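Local coordinates for protein mnemiopsin 1 (Mnemiopsis leidyi, PDB 5VP3) that probably emits light when calcium binds to its EF-hands, as a light-sensitive photoprotein of a ctenophore, at residues 136-141 with 145-150; 64-69 with 151-156. All coordinates share one frame; numbering follows the deposited sequence.

Contact 1: 136-141 with 145-150. With CD (cadmium ion), chain C.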
loop_
_atom_site.group_PDB
_atom_site.type_symbol
_atom_site.label_atom_id
_atom_site.label_comp_id
_atom_site.label_asym_id
_atom_site.label_seq_id
_atom_site.Cartn_x
_atom_site.Cartn_y
_atom_site.Cartn_z
ATOM N N ASP A 136 -15.455 5.445 -3.555
ATOM C CA ASP A 136 -16.473 6.448 -3.728
ATOM C C ASP A 136 -17.714 5.800 -4.288
ATOM O O ASP A 136 -18.052 6.065 -5.419
ATOM C CB ASP A 136 -15.988 7.531 -4.675
ATOM C CG ASP A 136 -17.068 8.540 -4.999
ATOM O OD1 ASP A 136 -18.053 8.625 -4.235
ATOM O OD2 ASP A 136 -16.934 9.238 -6.036
ATOM N N ASP A 137 -18.412 4.982 -3.518
ATOM C CA ASP A 137 -19.590 4.288 -4.029
ATOM C C ASP A 137 -20.759 5.234 -4.262
ATOM O O ASP A 137 -21.663 4.874 -5.024
ATOM C CB ASP A 137 -19.980 3.207 -3.026
ATOM C CG ASP A 137 -20.612 1.962 -3.668
ATOM O OD1 ASP A 137 -20.502 1.736 -4.902
ATOM O OD2 ASP A 137 -21.204 1.200 -2.865
ATOM N N ASP A 138 -20.730 6.424 -3.617
ATOM C CA ASP A 138 -21.691 7.530 -3.811
ATOM C C ASP A 138 -21.759 7.994 -5.244
ATOM O O ASP A 138 -22.775 8.546 -5.670
ATOM C CB ASP A 138 -21.269 8.791 -2.999
ATOM C CG ASP A 138 -21.738 8.767 -1.583
ATOM O OD1 ASP A 138 -22.454 7.825 -1.180
ATOM O OD2 ASP A 138 -21.389 9.699 -0.864
ATOM N N GLY A 139 -20.625 8.004 -5.926
ATOM C CA GLY A 139 -20.552 8.805 -7.129
ATOM C C GLY A 139 -20.297 10.278 -6.940
ATOM O O GLY A 139 -20.338 11.014 -7.932
ATOM N N ASP A 140 -20.030 10.749 -5.720
ATOM C CA ASP A 140 -19.982 12.190 -5.517
ATOM C C ASP A 140 -18.611 12.762 -5.737
ATOM O O ASP A 140 -18.430 13.974 -5.555
ATOM C CB ASP A 140 -20.502 12.573 -4.131
ATOM C CG ASP A 140 -19.631 12.074 -2.996
ATOM O OD1 ASP A 140 -18.616 11.348 -3.215
ATOM O OD2 ASP A 140 -19.999 12.418 -1.860
ATOM N N GLY A 141 -17.649 11.942 -6.177
ATOM C CA GLY A 141 -16.346 12.473 -6.461
ATOM C C GLY A 141 -15.448 12.577 -5.263
ATOM O O GLY A 141 -14.323 13.059 -5.408
ATOM N N VAL A 145 -16.981 9.264 5.351
ATOM C CA VAL A 145 -16.462 8.373 6.392
ATOM C C VAL A 145 -17.023 6.978 6.224
ATOM O O VAL A 145 -16.322 5.995 6.504
ATOM C CB VAL A 145 -16.724 8.873 7.831
ATOM C CG1 VAL A 145 -16.087 10.179 8.072
ATOM C CG2 VAL A 145 -18.186 8.948 8.122
ATOM N N GLU A 146 -18.292 6.862 5.819
ATOM C CA GLU A 146 -18.866 5.529 5.575
ATOM C C GLU A 146 -18.124 4.832 4.442
ATOM O O GLU A 146 -17.783 3.647 4.539
ATOM C CB GLU A 146 -20.363 5.625 5.254
ATOM C CG GLU A 146 -21.290 5.884 6.447
ATOM C CD GLU A 146 -21.150 4.873 7.587
ATOM O OE1 GLU A 146 -20.730 3.726 7.345
ATOM O OE2 GLU A 146 -21.454 5.234 8.742
ATOM N N GLU A 147 -17.812 5.568 3.371
ATOM C CA GLU A 147 -16.995 4.960 2.326
ATOM C C GLU A 147 -15.660 4.476 2.870
ATOM O O GLU A 147 -15.169 3.424 2.440
ATOM C CB GLU A 147 -16.861 5.940 1.155
ATOM C CG GLU A 147 -18.212 6.064 0.426
ATOM C CD GLU A 147 -18.270 7.167 -0.632
ATOM O OE1 GLU A 147 -19.133 7.119 -1.520
ATOM O OE2 GLU A 147 -17.481 8.110 -0.582
ATOM N N LEU A 148 -15.075 5.172 3.855
ATOM C CA LEU A 148 -13.778 4.709 4.358
ATOM C C LEU A 148 -13.945 3.512 5.292
ATOM O O LEU A 148 -13.103 2.607 5.298
ATOM C CB LEU A 148 -13.025 5.824 5.084
ATOM C CG LEU A 148 -11.632 5.430 5.574
ATOM C CD1 LEU A 148 -10.665 5.212 4.365
ATOM C CD2 LEU A 148 -11.080 6.455 6.555
ATOM N N LYS A 149 -15.025 3.502 6.078
ATOM C CA LYS A 149 -15.350 2.351 6.911
ATOM C C LYS A 149 -15.477 1.081 6.067
ATOM O O LYS A 149 -15.026 0.003 6.470
ATOM C CB LYS A 149 -16.659 2.608 7.678
ATOM C CG LYS A 149 -16.558 3.586 8.871
ATOM C CD LYS A 149 -17.954 4.093 9.306
ATOM C CE LYS A 149 -18.666 3.149 10.271
ATOM N NZ LYS A 149 -20.034 3.642 10.587
ATOM N N THR A 150 -16.142 1.171 4.927
ATOM C CA THR A 150 -16.219 0.006 4.066
ATOM C C THR A 150 -14.837 -0.528 3.780
ATOM O O THR A 150 -14.611 -1.737 3.853
ATOM C CB THR A 150 -16.955 0.370 2.799
ATOM O OG1 THR A 150 -18.262 0.814 3.187
ATOM C CG2 THR A 150 -17.055 -0.823 1.876
HETATM CD CD CD C . -18.411 9.370 -2.143
HETATM O O HOH W 1 -19.598 10.746 -0.144
#
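Glu147 OE1 is gripped twice, first by the cadmium ion, which binds it at 2.4 Å. The backbone N of Asp138 adds a hydrogen bond of 2.7 Å to the same Glu147 OE1. That bond is fairly straight, with an N-H...O angle of 161° and the donor lying nearly on the extension of the C-O bond. The second oxygen, Glu147 OE2, is 2.2 Å from the same cadmium ion, which makes the carboxylate bidentate, as expected of the last acidic residue of an EF-hand loop. With CG anti to its own carbonyl carbon (chi1 -71°) and an extended chain beyond, Glu147 reaches out of its helix to the loop. Asp136 comes alongside, pointing the same way; the two carboxylate planes stand 69° apart, and Asp136 OD1 meets cadmium at 2.2 Å. The other oxygen, Asp136 OD2, accepts the Gly141 N-H at 2.8 Å on its syn side, tilted from the carboxylate plane, a bond that restrains the group's rotation. Asp140 OD1 binds the cadmium ion at 2.3 Å; Thr142 O adds a further ligand, and a water modelled at longer range is less certain. Asp140 OD2 is salt-bridged to Lys176, from the loop of the next EF-hand. The cadmium loop thus joins helix 123-135 to helix 145-154, which packs against helix 161-169 through Leu148 and Ala162.

Contact 2: 64-69 with 151-156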
loop_
_atom_site.group_PDB
_atom_site.type_symbol
_atom_site.label_atom_id
_atom_site.label_comp_id
_atom_site.label_asym_id
_atom_site.label_seq_id
_atom_site.Cartn_x
_atom_site.Cartn_y
_atom_site.Cartn_z
ATOM N N ARG A 64 -14.001 -4.779 -3.708
ATOM C CA ARG A 64 -14.917 -4.831 -4.851
ATOM C C ARG A 64 -16.278 -5.388 -4.456
ATOM O O ARG A 64 -17.319 -4.890 -4.905
ATOM C CB ARG A 64 -14.288 -5.695 -5.955
ATOM C CG ARG A 64 -15.151 -5.944 -7.167
ATOM C CD ARG A 64 -14.459 -6.848 -8.173
ATOM N NE ARG A 64 -14.454 -8.243 -7.764
ATOM C CZ ARG A 64 -15.474 -9.084 -7.932
ATOM N NH1 ARG A 64 -16.584 -8.693 -8.529
ATOM N NH2 ARG A 64 -15.372 -10.334 -7.498
ATOM N N GLN A 65 -16.292 -6.415 -3.601
ATOM C CA GLN A 65 -17.552 -7.051 -3.243
ATOM C C GLN A 65 -18.459 -6.109 -2.480
ATOM O O GLN A 65 -19.680 -6.206 -2.604
ATOM C CB GLN A 65 -17.293 -8.279 -2.393
ATOM C CG GLN A 65 -16.541 -9.410 -3.111
ATOM C CD GLN A 65 -16.199 -10.565 -2.184
ATOM O OE1 GLN A 65 -17.032 -10.973 -1.362
ATOM N NE2 GLN A 65 -14.958 -11.102 -2.298
ATOM N N LEU A 66 -17.882 -5.196 -1.694
ATOM C CA LEU A 66 -18.640 -4.360 -0.773
ATOM C C LEU A 66 -19.150 -3.079 -1.396
ATOM O O LEU A 66 -19.841 -2.328 -0.727
ATOM C CB LEU A 66 -17.799 -3.995 0.426
ATOM C CG LEU A 66 -17.515 -5.178 1.326
ATOM C CD1 LEU A 66 -16.412 -4.810 2.217
ATOM C CD2 LEU A 66 -18.715 -5.545 2.145
ATOM N N VAL A 67 -18.814 -2.796 -2.644
ATOM C CA VAL A 67 -19.261 -1.591 -3.310
ATOM C C VAL A 67 -19.795 -2.020 -4.662
ATOM O O VAL A 67 -19.800 -3.204 -4.981
ATOM C CB VAL A 67 -18.136 -0.543 -3.464
ATOM C CG1 VAL A 67 -17.530 -0.192 -2.099
ATOM C CG2 VAL A 67 -17.048 -1.033 -4.408
ATOM N N ASN A 68 -20.215 -1.049 -5.469
ATOM C CA ASN A 68 -20.653 -1.328 -6.838
ATOM C C ASN A 68 -19.882 -0.391 -7.761
ATOM O O ASN A 68 -20.408 0.581 -8.313
ATOM C CB ASN A 68 -22.164 -1.197 -6.966
ATOM C CG ASN A 68 -22.886 -2.379 -6.349
ATOM O OD1 ASN A 68 -22.732 -3.519 -6.804
ATOM N ND2 ASN A 68 -23.657 -2.127 -5.304
ATOM N N ALA A 69 -18.612 -0.718 -7.954
ATOM C CA ALA A 69 -17.717 0.114 -8.734
ATOM C C ALA A 69 -17.814 -0.282 -10.188
ATOM O O ALA A 69 -18.247 -1.382 -10.534
ATOM C CB ALA A 69 -16.280 -0.037 -8.231
ATOM N N MET A 151 -13.879 0.366 3.516
ATOM C CA MET A 151 -12.516 -0.084 3.277
ATOM C C MET A 151 -11.937 -0.783 4.496
ATOM O O MET A 151 -11.142 -1.729 4.367
ATOM C CB MET A 151 -11.616 1.088 2.891
ATOM C CG MET A 151 -10.256 0.599 2.398
ATOM S SD MET A 151 -8.990 1.855 2.085
ATOM C CE MET A 151 -8.326 2.102 3.700
ATOM N N MET A 152 -12.248 -0.280 5.686
ATOM C CA MET A 152 -11.776 -0.933 6.898
ATOM C C MET A 152 -12.351 -2.341 7.005
ATOM O O MET A 152 -11.641 -3.298 7.322
ATOM C CB MET A 152 -12.173 -0.111 8.120
ATOM C CG MET A 152 -11.629 1.315 8.125
ATOM S SD MET A 152 -9.845 1.203 7.992
ATOM C CE MET A 152 -9.331 2.895 7.726
ATOM N N LYS A 153 -13.637 -2.479 6.716
ATOM C CA LYS A 153 -14.284 -3.778 6.796
ATOM C C LYS A 153 -13.645 -4.763 5.828
ATOM O O LYS A 153 -13.347 -5.900 6.194
ATOM C CB LYS A 153 -15.769 -3.602 6.502
ATOM C CG LYS A 153 -16.558 -4.868 6.285
ATOM C CD LYS A 153 -18.050 -4.535 6.292
ATOM C CE LYS A 153 -18.894 -5.722 5.852
ATOM N NZ LYS A 153 -20.353 -5.419 5.956
ATOM N N ALA A 154 -13.410 -4.330 4.586
ATOM C CA ALA A 154 -12.749 -5.189 3.611
ATOM C C ALA A 154 -11.371 -5.610 4.082
ATOM O O ALA A 154 -10.899 -6.697 3.727
ATOM C CB ALA A 154 -12.628 -4.468 2.272
ATOM N N PHE A 155 -10.703 -4.773 4.868
ATOM C CA PHE A 155 -9.361 -5.104 5.321
ATOM C C PHE A 155 -9.312 -5.714 6.718
ATOM O O PHE A 155 -8.222 -5.834 7.277
ATOM C CB PHE A 155 -8.477 -3.875 5.290
ATOM C CG PHE A 155 -7.887 -3.619 3.965
ATOM C CD1 PHE A 155 -6.821 -4.381 3.508
ATOM C CD2 PHE A 155 -8.400 -2.633 3.169
ATOM C CE1 PHE A 155 -6.272 -4.141 2.282
ATOM C CE2 PHE A 155 -7.860 -2.376 1.943
ATOM C CZ PHE A 155 -6.797 -3.133 1.489
ATOM N N ASP A 156 -10.448 -6.084 7.304
ATOM C CA ASP A 156 -10.441 -6.637 8.663
ATOM C C ASP A 156 -9.797 -5.666 9.647
ATOM O O ASP A 156 -9.091 -6.071 10.572
ATOM C CB ASP A 156 -9.714 -7.983 8.736
ATOM C CG ASP A 156 -10.504 -9.104 8.124
ATOM O OD1 ASP A 156 -11.659 -8.847 7.705
ATOM O OD2 ASP A 156 -9.962 -10.236 8.068
#
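Leu66 packs against Ala154 and Lys153, joining the ends of two EF-hand exit helices: helix 53-66, which carries Glu55 of the cadmium site begun by Asp44, and helix 145-154, which carries Glu147 of the site begun by Asp136. The contact is narrow, burying 128 Å² in all, and its closest pair of CA atoms is Leu66 with Ala154, 7.4 Å apart.

The apolar part rests on the fork of Leu66. CG stands anti to the carbonyl carbon (chi1 -69°), and with chi2 near 164° the two methyls reach different partners on the other helix. CD1 meets the methyl of Ala154, with Leu66 CD1 to Ala154 CB at 3.8 Å; that same alanine also touches Met63, one turn back on helix 53-66. CD2 makes the closer touch with Lys153, whose extended chain crosses the leucine obliquely. The touch is aliphatic: Leu66 CD2 lies 3.7 Å from Lys153 CE. An alanine in place of Leu66 would remove both branches, and is likely to leave a gap over the methyl of Ala154 and the lysine chain without its apolar neighbour.

Polar bonding is confined to the flanks, for none is found between the two segments. Arg62 on helix 53-66 forms a salt bridge with Asp156 OD1, a second link from helix 53-66 to the end of helix 145-154, away from the leucine's methyls. Asp156 itself closes helix 145-154 as the C-prime residue of a Schellman motif, its positive phi allowing Val157 N to turn back to Met152 O. The inner bond of that cap, which ends the helix just beyond the leucine's partners, runs from Asp156 N to Lys153 O at 3.1 Å.

Helix 145-154 supplies one side of both contacts, residues 145-150 to contact 1 and its last turn to contact 2. Neither is deep core: contact 1 is a surface site, its centre about 19 Å from the centre of the chain and Glu147 its one buried participant, whereas contact 2 is partly buried, its centre about 15 Å from that point. Chemistry follows place. Contact 1 gathers carboxylates round a metal within a single EF-hand; contact 2 is aliphatic packing between two EF-hands distant in sequence. Their centres are 10 Å apart and they meet directly, through a probable hydrogen bond from Asn68 N to Asp137 OD1 (2.9 Å) and through Thr150 CG2 against Leu66 CB (3.6 Å).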